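Side-chain contacts in stringent starvation protein A homolog (Haemophilus influenzae, PDB 3LYK), which probably associates one-to-one with the RNA polymerase holoenzyme, though not with the core enzyme, and has the fold of the glutathione S-transferase superfamily: residues D15-Q20 with R101-W106; Y107-K112 with L125-E130; C155-L160 with K180-R185. All blocks are in the same frame, centred on the assembly; numbering follows the deposited sequence.

Interaction 1 of 3, residues D15-Q20 with R101-W106; sequences DIYCHQ and RIEQDW
The Tyr17 ring meets Glu103 at its edge: carboxylate oxygen OE2 lies near the ring plane beyond the hydroxyl, while one face carries CG2 of the preceding Ile16, offset toward the rim and 4.0 Å above the plane. The ring and carboxylate planes are 51° apart, so the two flat groups meet at an angle and do not stack. A single hydrogen bond joins them, Tyr17 OH donating to Glu103 OE2 at 2.5 Å, through the anti lone pair that faces away from the other carboxylate oxygen. A bend at chi2 (-94°) turns the Glu103 carboxylate toward the phenol, and the two side chains cross at about a right angle. The setting is the boundary between the two domains of a glutathione S-transferase fold: Tyr17 stands on the first turn of helix 16-27 in the thioredoxin-like N-terminal domain, Glu103 on helix 89-115 of the all-helical C-terminal domain. Asp15, the N-cap of helix 16-27, accepts from Cys18 N at OD2, 3.0 Å away, a capping bond across the turn that bears Tyr17. Two residues before and two after Glu103, Arg101 NE and Asp105 OD1 both hydrogen-bond Tyr52 OH of the second subunit.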
# COMPACT_ATOMS: atom_id res chain seq x y z
N ASP B 15 11.69 10.25 11.59
CA ASP B 15 11.20 9.25 10.65
C ASP B 15 10.26 9.90 9.59
O ASP B 15 9.33 10.60 9.95
CB ASP B 15 10.52 8.12 11.43
CG ASP B 15 9.94 7.05 10.53
OD1 ASP B 15 10.71 6.20 10.06
OD2 ASP B 15 8.72 7.06 10.25
N ILE B 16 10.55 9.67 8.32
CA ILE B 16 9.84 10.33 7.23
C ILE B 16 8.34 9.95 7.15
O ILE B 16 7.49 10.80 6.82
CB ILE B 16 10.59 10.15 5.88
CG1 ILE B 16 10.00 11.05 4.80
CG2 ILE B 16 10.67 8.65 5.41
CD1 ILE B 16 10.88 11.16 3.60
N TYR B 17 8.05 8.70 7.50
CA TYR B 17 6.69 8.15 7.56
C TYR B 17 5.90 8.80 8.69
O TYR B 17 4.71 9.08 8.51
CB TYR B 17 6.68 6.61 7.70
CG TYR B 17 7.47 5.97 6.56
CD1 TYR B 17 6.96 5.99 5.25
CD2 TYR B 17 8.73 5.38 6.78
CE1 TYR B 17 7.68 5.46 4.19
CE2 TYR B 17 9.47 4.82 5.72
CZ TYR B 17 8.91 4.87 4.42
OH TYR B 17 9.59 4.37 3.33
N CYS B 18 6.56 9.07 9.82
CA CYS B 18 5.88 9.76 10.93
C CYS B 18 5.60 11.19 10.47
O CYS B 18 4.52 11.74 10.71
CB CYS B 18 6.74 9.74 12.21
SG CYS B 18 6.83 8.00 12.83
N HIS B 19 6.54 11.76 9.75
CA HIS B 19 6.34 13.13 9.26
C HIS B 19 5.12 13.23 8.30
O HIS B 19 4.28 14.13 8.45
CB HIS B 19 7.64 13.67 8.64
CG HIS B 19 7.59 15.14 8.38
ND1 HIS B 19 8.60 15.82 7.73
CD2 HIS B 19 6.64 16.07 8.68
CE1 HIS B 19 8.27 17.09 7.62
NE2 HIS B 19 7.08 17.27 8.18
N GLN B 20 5.00 12.30 7.35
CA GLN B 20 3.82 12.26 6.48
C GLN B 20 2.50 12.31 7.28
O GLN B 20 1.59 13.08 6.95
CB GLN B 20 3.79 10.95 5.64
CG GLN B 20 4.97 10.72 4.72
CD GLN B 20 4.86 9.34 4.05
OE1 GLN B 20 4.25 8.42 4.59
NE2 GLN B 20 5.49 9.19 2.92
N ARG B 101 5.46 5.12 -6.35
CA ARG B 101 6.71 5.31 -7.08
C ARG B 101 7.69 6.24 -6.33
O ARG B 101 8.90 6.00 -6.33
CB ARG B 101 6.44 5.86 -8.47
CG ARG B 101 5.80 4.81 -9.43
CD ARG B 101 5.47 5.38 -10.78
NE ARG B 101 6.60 6.12 -11.31
CZ ARG B 101 6.54 7.36 -11.80
NH1 ARG B 101 5.37 7.98 -11.88
NH2 ARG B 101 7.64 7.97 -12.22
N ILE B 102 7.16 7.31 -5.73
CA ILE B 102 7.98 8.16 -4.87
C ILE B 102 8.65 7.34 -3.80
O ILE B 102 9.87 7.35 -3.67
CB ILE B 102 7.19 9.36 -4.32
CG1 ILE B 102 6.88 10.28 -5.49
CG2 ILE B 102 7.98 10.08 -3.19
CD1 ILE B 102 5.71 11.22 -5.25
N GLU B 103 7.84 6.59 -3.08
CA GLU B 103 8.28 5.74 -2.00
C GLU B 103 9.29 4.68 -2.48
O GLU B 103 10.32 4.45 -1.82
CB GLU B 103 7.07 5.09 -1.36
CG GLU B 103 7.19 4.83 0.11
CD GLU B 103 7.68 3.44 0.40
OE1 GLU B 103 7.41 2.53 -0.42
OE2 GLU B 103 8.34 3.23 1.45
N GLN B 104 9.02 4.07 -3.63
CA GLN B 104 9.85 2.97 -4.11
C GLN B 104 11.18 3.45 -4.69
O GLN B 104 12.22 2.87 -4.41
CB GLN B 104 9.08 2.19 -5.19
CG GLN B 104 9.27 0.72 -5.09
CD GLN B 104 8.04 -0.05 -5.62
OE1 GLN B 104 7.19 -0.51 -4.84
NE2 GLN B 104 7.95 -0.18 -6.93
N ASP B 105 11.12 4.49 -5.51
CA ASP B 105 12.27 5.00 -6.24
C ASP B 105 13.11 6.03 -5.44
O ASP B 105 14.34 5.96 -5.46
CB ASP B 105 11.82 5.68 -7.54
CG ASP B 105 11.08 4.73 -8.51
OD1 ASP B 105 10.58 5.23 -9.54
OD2 ASP B 105 11.00 3.51 -8.27
N TRP B 106 12.47 7.00 -4.77
CA TRP B 106 13.23 8.07 -4.10
C TRP B 106 13.57 7.80 -2.65
O TRP B 106 14.69 8.05 -2.24
CB TRP B 106 12.53 9.41 -4.22
CG TRP B 106 12.44 9.91 -5.61
CD1 TRP B 106 13.15 9.47 -6.70
CD2 TRP B 106 11.63 10.99 -6.07
NE1 TRP B 106 12.81 10.19 -7.82
CE2 TRP B 106 11.88 11.13 -7.46
CE3 TRP B 106 10.73 11.87 -5.44
CZ2 TRP B 106 11.24 12.10 -8.24
CZ3 TRP B 106 10.10 12.83 -6.21
CH2 TRP B 106 10.35 12.95 -7.59

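Interaction 2 of 3, residues Y107-K112 with L125-E130; sequences YPTLAK and LKQLKE
This is an apolar, partly buried contact between two consecutive helices of the all-helical C-terminal domain of the glutathione S-transferase fold. Helices 89-115 and 118-134 form a helical hairpin, and over these segments their axes run roughly antiparallel, at 144°, with a closest approach of 9.4 Å. Leu128 points toward helix 89-115 and fits against Thr109 and Leu110. Thr109 meets it with carbon: CG2 lies 3.7 Å from Leu128 CG, the two side chains sliding past each other in opposite directions. This use of the methyl follows from the Thr109 rotamer, in which CG2 is anti to the backbone N while OG1 sits beside that N (chi1 -50°) and makes a weak hydrogen bond to Asp105 O, one turn back on the same helix. Gln127 approaches the same methyl at about a right angle, its OE1 3.9 Å from Thr109 CG2. The amide nitrogen of Gln127 is engaged elsewhere, donating to Glu131 OE2 along its own helix. Helix 152-165 backs the hairpin, Leu164 touching both Leu110 and Leu128, and Trp106 also packs on Leu128. One bond beyond CG, the Leu128 methyl CD1 lies nearer to main chain than to side chain, 3.6 Å from Leu110 N and 4.0 Å from Leu110 CB.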
# COMPACT_ATOMS: atom_id res chain seq x y z
N TYR B 107 12.63 7.26 -1.87
CA TYR B 107 12.87 7.03 -0.45
C TYR B 107 14.11 6.20 -0.09
O TYR B 107 14.77 6.51 0.93
CB TYR B 107 11.60 6.53 0.27
CG TYR B 107 10.56 7.62 0.62
CD1 TYR B 107 10.41 8.77 -0.15
CD2 TYR B 107 9.75 7.48 1.76
CE1 TYR B 107 9.48 9.76 0.16
CE2 TYR B 107 8.79 8.47 2.08
CZ TYR B 107 8.68 9.61 1.27
OH TYR B 107 7.77 10.60 1.60
N PRO B 108 14.40 5.10 -0.85
CA PRO B 108 15.61 4.33 -0.48
C PRO B 108 16.90 5.10 -0.71
O PRO B 108 17.83 4.93 0.04
CB PRO B 108 15.57 3.09 -1.40
CG PRO B 108 14.07 2.92 -1.72
CD PRO B 108 13.55 4.35 -1.82
N THR B 109 16.94 5.92 -1.75
CA THR B 109 18.07 6.79 -2.04
C THR B 109 18.26 7.82 -0.91
O THR B 109 19.39 8.06 -0.44
CB THR B 109 17.89 7.48 -3.39
OG1 THR B 109 17.54 6.51 -4.36
CG2 THR B 109 19.19 8.21 -3.86
N LEU B 110 17.16 8.39 -0.44
CA LEU B 110 17.20 9.29 0.72
C LEU B 110 17.75 8.58 1.93
O LEU B 110 18.58 9.14 2.63
CB LEU B 110 15.80 9.90 1.02
CG LEU B 110 15.71 10.86 2.21
CD1 LEU B 110 16.63 12.09 1.99
CD2 LEU B 110 14.24 11.26 2.50
N ALA B 111 17.30 7.35 2.19
CA ALA B 111 17.83 6.60 3.33
C ALA B 111 19.36 6.33 3.22
O ALA B 111 20.08 6.37 4.21
CB ALA B 111 17.09 5.30 3.52
N LYS B 112 19.81 6.02 2.01
CA LYS B 112 21.24 5.83 1.70
C LYS B 112 21.98 7.14 2.03
O LYS B 112 23.06 7.13 2.65
CB LYS B 112 21.36 5.51 0.20
CG LYS B 112 22.64 4.83 -0.28
CD LYS B 112 22.63 4.67 -1.82
CE LYS B 112 23.96 5.07 -2.46
NZ LYS B 112 23.72 5.58 -3.86
N LEU B 125 22.96 11.81 -2.67
CA LEU B 125 22.60 13.22 -2.82
C LEU B 125 22.64 13.74 -4.26
O LEU B 125 21.71 14.44 -4.70
CB LEU B 125 23.44 14.12 -1.92
CG LEU B 125 23.29 13.95 -0.41
CD1 LEU B 125 24.26 14.87 0.35
CD2 LEU B 125 21.84 14.21 0.05
N LYS B 126 23.69 13.40 -4.99
CA LYS B 126 23.78 13.84 -6.38
C LYS B 126 22.67 13.21 -7.23
O LYS B 126 22.07 13.89 -8.07
CB LYS B 126 25.15 13.52 -7.00
CG LYS B 126 25.38 14.22 -8.36
CD LYS B 126 26.86 14.58 -8.57
CE LYS B 126 27.71 13.32 -8.87
NZ LYS B 126 27.69 13.06 -10.33
N GLN B 127 22.41 11.93 -6.99
CA GLN B 127 21.36 11.24 -7.71
C GLN B 127 19.97 11.86 -7.45
O GLN B 127 19.21 12.11 -8.39
CB GLN B 127 21.38 9.74 -7.39
CG GLN B 127 20.71 8.87 -8.49
CD GLN B 127 20.05 7.59 -7.95
OE1 GLN B 127 20.66 6.84 -7.19
NE2 GLN B 127 18.81 7.34 -8.35
N LEU B 128 19.64 12.10 -6.18
CA LEU B 128 18.33 12.72 -5.83
C LEU B 128 18.19 14.12 -6.40
O LEU B 128 17.15 14.48 -6.95
CB LEU B 128 18.12 12.76 -4.32
CG LEU B 128 17.53 11.48 -3.75
CD1 LEU B 128 17.54 11.53 -2.24
CD2 LEU B 128 16.11 11.21 -4.29
N LYS B 129 19.27 14.88 -6.29
CA LYS B 129 19.38 16.21 -6.88
C LYS B 129 19.12 16.20 -8.40
O LYS B 129 18.28 16.97 -8.89
CB LYS B 129 20.75 16.82 -6.55
CG LYS B 129 20.84 18.30 -6.81
CD LYS B 129 22.09 18.88 -6.20
CE LYS B 129 22.00 20.37 -6.23
NZ LYS B 129 23.14 20.95 -5.48
N GLU B 130 19.81 15.33 -9.14
CA GLU B 130 19.59 15.25 -10.59
C GLU B 130 18.12 14.90 -10.90
O GLU B 130 17.47 15.59 -11.69
CB GLU B 130 20.50 14.20 -11.23
CG GLU B 130 21.96 14.60 -11.36
CD GLU B 130 22.82 13.46 -11.95
OE1 GLU B 130 23.40 13.65 -13.05
OE2 GLU B 130 22.90 12.37 -11.32

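Interaction 3 of 3, residues C155-L160 with K180-R185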
# COMPACT_ATOMS: atom_id res chain seq x y z
N CYS B 155 2.22 15.23 0.63
CA CYS B 155 2.62 14.67 1.91
C CYS B 155 3.73 13.64 1.75
O CYS B 155 4.39 13.30 2.73
CB CYS B 155 1.43 14.08 2.66
SG CYS B 155 0.18 15.35 3.01
N TYR B 156 3.94 13.13 0.53
CA TYR B 156 5.10 12.27 0.28
C TYR B 156 6.30 13.11 -0.17
O TYR B 156 7.43 12.83 0.21
CB TYR B 156 4.82 11.19 -0.81
CG TYR B 156 4.13 9.93 -0.31
CD1 TYR B 156 2.80 9.97 0.13
CD2 TYR B 156 4.80 8.70 -0.27
CE1 TYR B 156 2.16 8.85 0.61
CE2 TYR B 156 4.14 7.53 0.22
CZ TYR B 156 2.82 7.63 0.65
OH TYR B 156 2.13 6.55 1.13
N VAL B 157 6.08 14.09 -1.04
CA VAL B 157 7.19 14.87 -1.59
C VAL B 157 7.79 15.85 -0.54
O VAL B 157 9.02 15.89 -0.38
CB VAL B 157 6.79 15.59 -2.92
CG1 VAL B 157 7.95 16.38 -3.48
CG2 VAL B 157 6.31 14.53 -3.99
N ALA B 158 6.95 16.62 0.16
CA ALA B 158 7.45 17.64 1.10
C ALA B 158 8.40 17.12 2.21
O ALA B 158 9.42 17.72 2.44
CB ALA B 158 6.29 18.51 1.70
N PRO B 159 8.07 15.98 2.88
CA PRO B 159 8.99 15.47 3.87
C PRO B 159 10.35 15.14 3.27
O PRO B 159 11.37 15.23 3.96
CB PRO B 159 8.30 14.19 4.38
CG PRO B 159 6.87 14.54 4.28
CD PRO B 159 6.80 15.23 2.92
N LEU B 160 10.35 14.72 2.00
CA LEU B 160 11.59 14.33 1.34
C LEU B 160 12.46 15.56 1.01
O LEU B 160 13.67 15.53 1.21
CB LEU B 160 11.30 13.54 0.06
CG LEU B 160 12.55 13.23 -0.76
CD1 LEU B 160 12.50 11.82 -1.25
CD2 LEU B 160 12.62 14.21 -1.93
N LYS B 180 12.22 25.49 -5.95
CA LYS B 180 12.22 26.47 -4.84
C LYS B 180 10.85 27.04 -4.62
O LYS B 180 10.44 27.22 -3.48
CB LYS B 180 13.20 27.62 -5.14
CG LYS B 180 14.65 27.24 -5.01
CD LYS B 180 15.52 28.29 -5.73
CE LYS B 180 16.99 28.18 -5.34
NZ LYS B 180 17.78 29.13 -6.19
N ALA B 181 10.15 27.34 -5.71
CA ALA B 181 8.77 27.83 -5.59
C ALA B 181 7.87 26.76 -4.90
O ALA B 181 7.08 27.09 -4.00
CB ALA B 181 8.21 28.27 -6.99
N TYR B 182 7.99 25.49 -5.29
CA TYR B 182 7.18 24.42 -4.66
C TYR B 182 7.49 24.31 -3.16
O TYR B 182 6.59 24.20 -2.33
CB TYR B 182 7.46 23.08 -5.37
CG TYR B 182 6.74 21.90 -4.76
CD1 TYR B 182 5.35 21.74 -4.94
CD2 TYR B 182 7.44 20.96 -3.97
CE1 TYR B 182 4.68 20.64 -4.37
CE2 TYR B 182 6.78 19.86 -3.40
CZ TYR B 182 5.40 19.71 -3.61
OH TYR B 182 4.77 18.64 -3.02
N MSE B 183 8.78 24.34 -2.82
CA MSE B 183 9.19 24.29 -1.44
C MSE B 183 8.56 25.35 -0.59
O MSE B 183 8.06 25.03 0.49
CB MSE B 183 10.72 24.32 -1.32
CG MSE B 183 11.30 22.94 -1.61
SE MSE B 183 13.26 22.92 -1.72
CE MSE B 183 13.73 22.71 0.10
N GLU B 184 8.56 26.60 -1.06
CA GLU B 184 7.91 27.66 -0.30
C GLU B 184 6.41 27.36 -0.15
O GLU B 184 5.82 27.56 0.90
CB GLU B 184 8.14 29.02 -0.98
CG GLU B 184 7.58 30.22 -0.18
CD GLU B 184 6.07 30.50 -0.41
OE1 GLU B 184 5.49 30.09 -1.45
OE2 GLU B 184 5.47 31.15 0.48
N ARG B 185 5.80 26.87 -1.22
CA ARG B 185 4.35 26.63 -1.23
C ARG B 185 3.98 25.59 -0.18
O ARG B 185 3.01 25.74 0.56
CB ARG B 185 3.98 26.14 -2.62
CG ARG B 185 2.55 26.14 -2.95
CD ARG B 185 2.46 25.81 -4.47
NE ARG B 185 3.01 26.89 -5.27
CZ ARG B 185 3.89 26.77 -6.26
NH1 ARG B 185 4.34 25.59 -6.67
NH2 ARG B 185 4.30 27.86 -6.86
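Tyr182 OH is gripped from helix 152-165, where Asp154, one residue ahead of Cys155, holds it through a hydrogen bond to OD1. With the phenol end tethered there, the rest of the contact is packing, chiefly against Val157. Tyr182 OH lies 3.7 Å from Val157 CB, and the apolar pair is Val157 CG1 with ring carbon CE2 of Tyr182, also 3.7 Å apart. The valine methyl reaches the ring obliquely, near the hydroxyl-bearing end. The torsions account for the meeting: Tyr182 extends from helix 176-187 with CG anti to the backbone N (chi1 177°), and Val157 holds CG1 anti to its own backbone N, beside the carbonyl carbon. Ala158 lines the approach more loosely, with its backbone N 4.4 Å from Tyr182 OH. All three touching residues are buried, so the hydrogen bond to Asp154 satisfies a phenol enclosed by protein. Phe145 touches both Val157 and Tyr182, while the Phe139 ring meets that of Tyr182 with the planes about 40° apart. The arrangement belongs to the C-terminal helical domain of the glutathione S-transferase fold. Helix 152-165 lies within it between several partners: helix 176-187 receives Val157 through Tyr182, helix 89-115 meets the same valine through Ile102, and helix 16-27 of the N-terminal domain packs on Pro159 through Ile16 and His19.

In the fold
The three contacts illustrate how chemistry can follow position in a two-domain fold. Interaction 1 is a surface contact that bridges the domains with one hydrogen bond, whereas interactions 2 and 3 join helices within the C-terminal domain by apolar packing, partly buried in the former and buried in the latter. Interactions 1 and 2 share helix 89-115, following one another along it, with centres about 12 Å apart. Interaction 3 uses two other helices, yet Tyr107 ties all three together: its OH lies 3.0 Å from Gln20 NE2 and 2.7 Å from Tyr156 O, both probable hydrogen bonds. Apolar contact between Ile102 and Val157 also connects interactions 1 and 3.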